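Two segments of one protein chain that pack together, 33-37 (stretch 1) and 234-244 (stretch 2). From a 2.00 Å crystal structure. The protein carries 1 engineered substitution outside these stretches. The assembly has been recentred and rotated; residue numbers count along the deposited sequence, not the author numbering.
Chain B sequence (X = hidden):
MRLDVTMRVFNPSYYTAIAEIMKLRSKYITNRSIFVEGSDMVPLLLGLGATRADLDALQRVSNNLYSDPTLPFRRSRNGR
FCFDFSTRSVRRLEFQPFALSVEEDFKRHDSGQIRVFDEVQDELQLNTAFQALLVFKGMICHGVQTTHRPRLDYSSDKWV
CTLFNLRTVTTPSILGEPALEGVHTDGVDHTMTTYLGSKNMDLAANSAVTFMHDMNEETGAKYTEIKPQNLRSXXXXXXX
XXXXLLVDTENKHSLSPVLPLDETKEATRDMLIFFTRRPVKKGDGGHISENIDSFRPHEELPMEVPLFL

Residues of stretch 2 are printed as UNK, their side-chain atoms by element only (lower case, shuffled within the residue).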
# COMPACT_ATOMS: atom_id res chain seq x y z
N SER B 33 -13.40 -18.36 -10.54
CA SER B 33 -12.19 -19.01 -10.03
C SER B 33 -11.07 -17.98 -9.99
O SER B 33 -11.15 -16.95 -10.64
CB SER B 33 -11.77 -20.21 -10.89
OG SER B 33 -11.25 -19.80 -12.13
N ILE B 34 -10.05 -18.28 -9.18
CA ILE B 34 -8.85 -17.45 -9.10
C ILE B 34 -7.65 -18.36 -8.90
O ILE B 34 -7.73 -19.39 -8.21
CB ILE B 34 -8.87 -16.42 -7.95
CG1 ILE B 34 -9.20 -17.08 -6.60
CG2 ILE B 34 -9.83 -15.28 -8.25
CD1 ILE B 34 -9.01 -16.13 -5.43
N PHE B 35 -6.52 -17.97 -9.47
CA PHE B 35 -5.25 -18.63 -9.21
C PHE B 35 -4.32 -17.60 -8.60
O PHE B 35 -4.18 -16.49 -9.12
CB PHE B 35 -4.65 -19.22 -10.48
CG PHE B 35 -3.36 -19.98 -10.25
CD1 PHE B 35 -3.37 -21.21 -9.61
CD2 PHE B 35 -2.14 -19.46 -10.68
CE1 PHE B 35 -2.19 -21.92 -9.40
CE2 PHE B 35 -0.96 -20.16 -10.46
CZ PHE B 35 -0.99 -21.39 -9.82
N VAL B 36 -3.73 -17.94 -7.46
CA VAL B 36 -2.89 -17.00 -6.73
C VAL B 36 -1.51 -17.63 -6.63
O VAL B 36 -1.37 -18.73 -6.09
CB VAL B 36 -3.45 -16.67 -5.34
CG1 VAL B 36 -2.61 -15.58 -4.70
CG2 VAL B 36 -4.91 -16.23 -5.44
N GLU B 37 -0.51 -16.94 -7.18
CA GLU B 37 0.85 -17.45 -7.11
C GLU B 37 1.35 -17.45 -5.67
O GLU B 37 1.03 -16.55 -4.89
CB GLU B 37 1.78 -16.60 -7.98
CG GLU B 37 1.21 -16.31 -9.34
CD GLU B 37 2.04 -16.89 -10.44
OE1 GLU B 37 3.24 -17.12 -10.20
OE2 GLU B 37 1.50 -17.12 -11.54
N UNK B 234 -6.65 -22.85 -17.76
CA UNK B 234 -5.58 -23.83 -17.65
C UNK B 234 -4.60 -23.32 -16.62
O UNK B 234 -4.13 -22.18 -16.71
c UNK B 234 -2.38 -24.43 -18.58
c UNK B 234 -3.73 -25.07 -18.99
c UNK B 234 -0.02 -25.09 -18.36
n UNK B 234 0.97 -25.91 -18.69
n UNK B 234 -1.24 -25.27 -18.88
n UNK B 234 0.20 -24.10 -17.50
c UNK B 234 -4.88 -24.06 -19.00
N UNK B 235 -4.26 -24.16 -15.65
CA UNK B 235 -3.42 -23.74 -14.54
C UNK B 235 -2.49 -24.88 -14.14
O UNK B 235 -2.78 -26.05 -14.38
c UNK B 235 -3.59 -22.29 -12.59
c UNK B 235 -4.72 -24.44 -12.50
c UNK B 235 -4.31 -23.29 -13.37
N UNK B 236 -1.34 -24.52 -13.55
CA UNK B 236 -0.35 -25.51 -13.15
C UNK B 236 0.35 -25.05 -11.88
O UNK B 236 1.15 -24.11 -11.91
c UNK B 236 2.81 -26.92 -14.90
c UNK B 236 1.62 -26.89 -13.96
o UNK B 236 3.38 -25.88 -15.24
c UNK B 236 0.67 -25.75 -14.26
n UNK B 236 3.18 -28.11 -15.34
N UNK B 237 0.10 -25.73 -10.76
CA UNK B 237 0.86 -25.44 -9.56
C UNK B 237 2.32 -25.82 -9.77
O UNK B 237 2.62 -26.90 -10.28
n UNK B 237 -2.10 -26.63 -8.92
c UNK B 237 -1.82 -25.47 -7.09
c UNK B 237 0.33 -26.21 -8.35
c UNK B 237 -1.14 -26.05 -8.11
n UNK B 237 -3.16 -25.69 -7.31
c UNK B 237 -3.30 -26.38 -8.42
N UNK B 238 3.23 -24.94 -9.38
CA UNK B 238 4.66 -25.25 -9.46
C UNK B 238 5.47 -24.75 -8.27
O UNK B 238 6.56 -25.27 -8.04
c UNK B 238 4.38 -24.70 -11.97
c UNK B 238 6.87 -23.49 -14.38
n UNK B 238 6.16 -23.21 -15.46
n UNK B 238 8.20 -23.52 -14.44
c UNK B 238 4.82 -23.73 -13.06
c UNK B 238 5.28 -24.67 -10.74
n UNK B 238 6.26 -23.74 -13.23
N UNK B 239 5.00 -23.77 -7.52
CA UNK B 239 5.80 -23.15 -6.47
C UNK B 239 5.01 -23.13 -5.18
O UNK B 239 3.78 -22.99 -5.18
n UNK B 239 6.44 -21.00 -9.28
c UNK B 239 6.95 -21.64 -8.17
n UNK B 239 8.34 -21.77 -9.86
c UNK B 239 6.22 -21.72 -6.87
c UNK B 239 7.30 -21.08 -10.28
c UNK B 239 8.15 -22.13 -8.55
N UNK B 240 5.74 -23.27 -4.08
CA UNK B 240 5.20 -23.30 -2.73
C UNK B 240 4.06 -22.30 -2.55
O UNK B 240 4.26 -21.09 -2.70
c UNK B 240 5.64 -21.76 1.79
c UNK B 240 4.96 -22.85 2.35
c UNK B 240 6.32 -23.01 -1.72
c UNK B 240 4.74 -23.99 1.57
c UNK B 240 5.19 -24.03 0.27
c UNK B 240 5.85 -22.95 -0.30
c UNK B 240 6.07 -21.82 0.47
N UNK B 241 2.87 -22.81 -2.26
CA UNK B 241 1.64 -22.09 -1.92
C UNK B 241 0.90 -21.55 -3.13
O UNK B 241 -0.06 -20.80 -2.94
c UNK B 241 1.30 -22.27 1.14
c UNK B 241 1.87 -20.94 -0.92
c UNK B 241 2.60 -20.13 1.35
c UNK B 241 2.34 -21.35 0.48
N UNK B 242 1.32 -21.87 -4.36
CA UNK B 242 0.41 -21.76 -5.50
C UNK B 242 -0.96 -22.30 -5.12
O UNK B 242 -1.08 -23.42 -4.62
c UNK B 242 0.96 -22.53 -6.70
o UNK B 242 2.60 -22.36 -8.43
c UNK B 242 2.06 -21.77 -7.47
o UNK B 242 2.36 -20.59 -7.15
N UNK B 243 -2.01 -21.50 -5.36
CA UNK B 243 -3.35 -21.80 -4.88
C UNK B 243 -4.39 -21.53 -5.96
O UNK B 243 -4.46 -20.42 -6.50
c UNK B 243 -3.69 -20.98 -3.62
c UNK B 243 -5.14 -21.19 -3.23
o UNK B 243 -2.87 -21.41 -2.52
N UNK B 244 -5.20 -22.54 -6.25
CA UNK B 244 -6.36 -22.44 -7.13
C UNK B 244 -7.63 -22.55 -6.29
O UNK B 244 -7.75 -23.48 -5.49
c UNK B 244 -6.35 -23.55 -8.18
c UNK B 244 -7.69 -24.98 -9.78
c UNK B 244 -7.61 -23.64 -9.02
c UNK B 244 -7.71 -22.45 -9.97
O HOH W 1 4.27 -19.32 -8.53

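Position 234 carries three carbons, a nitrogen, then a carbon bearing two more nitrogens. That is a guanidinium chain, so the residue is Arg234. It stays out of reach of stretch 1.

Position 235 has three side-chain carbons, one carrying the other two. One of its end carbons sits over the face of the Phe35 ring, 3.3 Å from the ring centroid. This short fork is Val235, and that carbon is CG2. Its closest ring atom is CD1 of Phe35, 3.2 Å from CG2 of Val235.

Position 236 has three carbons in line, the third carrying one oxygen and one nitrogen. It is an amide, Gln236. Its CA-to-CB bond points away from stretch 1.

Position 237 has one carbon, then a five-membered ring of three carbons and two nitrogens. The edge of the Phe35 ring meets the face of this ring, with planes at 85° and centroids 5.7 Å apart. The residue is His237.

Position 238 repeats the pattern of 234: three carbons, a nitrogen, and a carbon with two nitrogens. It is Arg238, and it makes no contact with stretch 1.

Position 239 again shows one carbon and a five-membered ring with two nitrogens. It is His239. ND1 of His239 lies 2.8 Å from the O of water 1, and that water O donates to OE1 of Glu37 at 2.9 Å.

Position 240 has one carbon and a ring of six carbons. It is Phe240, out of reach of stretch 1.

Position 241 has four carbons, forked at the second. It is Leu241, and the end of its side chain leads away.

Position 242 has two carbons, the second carrying two oxygens. One of the oxygens lies 3.5 Å from CA of Glu37. This carboxylate is Asp242, and that oxygen is OD1, which also accepts from water 1. OD2 accepts from the backbone N of Arg238 at 2.8 Å and of His239 at 2.9 Å, tying the loop together. A type II turn runs from His239 to Asp242.

Position 243 has one carbon carrying an oxygen and a carbon. It is Thr243, whose OG1 donates to O of Leu241 at 2.9 Å.

Position 244 has four carbons, forked at the second. Its CB is 4.0 Å from CD1 of Phe35, at the ring edge. The residue is Leu244.

The contact rests on a short antiparallel pairing. Val36 N donates to Thr243 O at 2.8 Å, and Thr243 N to Val36 O at 2.9 Å. Side chains of Phe35 and Leu244 share one sheet face; Val36 and Thr243 share the other. Phe35 extends the contact beyond the strand pair to Val235 and His237.

Stretch 2 (234-244) RVQHRHFLDTL
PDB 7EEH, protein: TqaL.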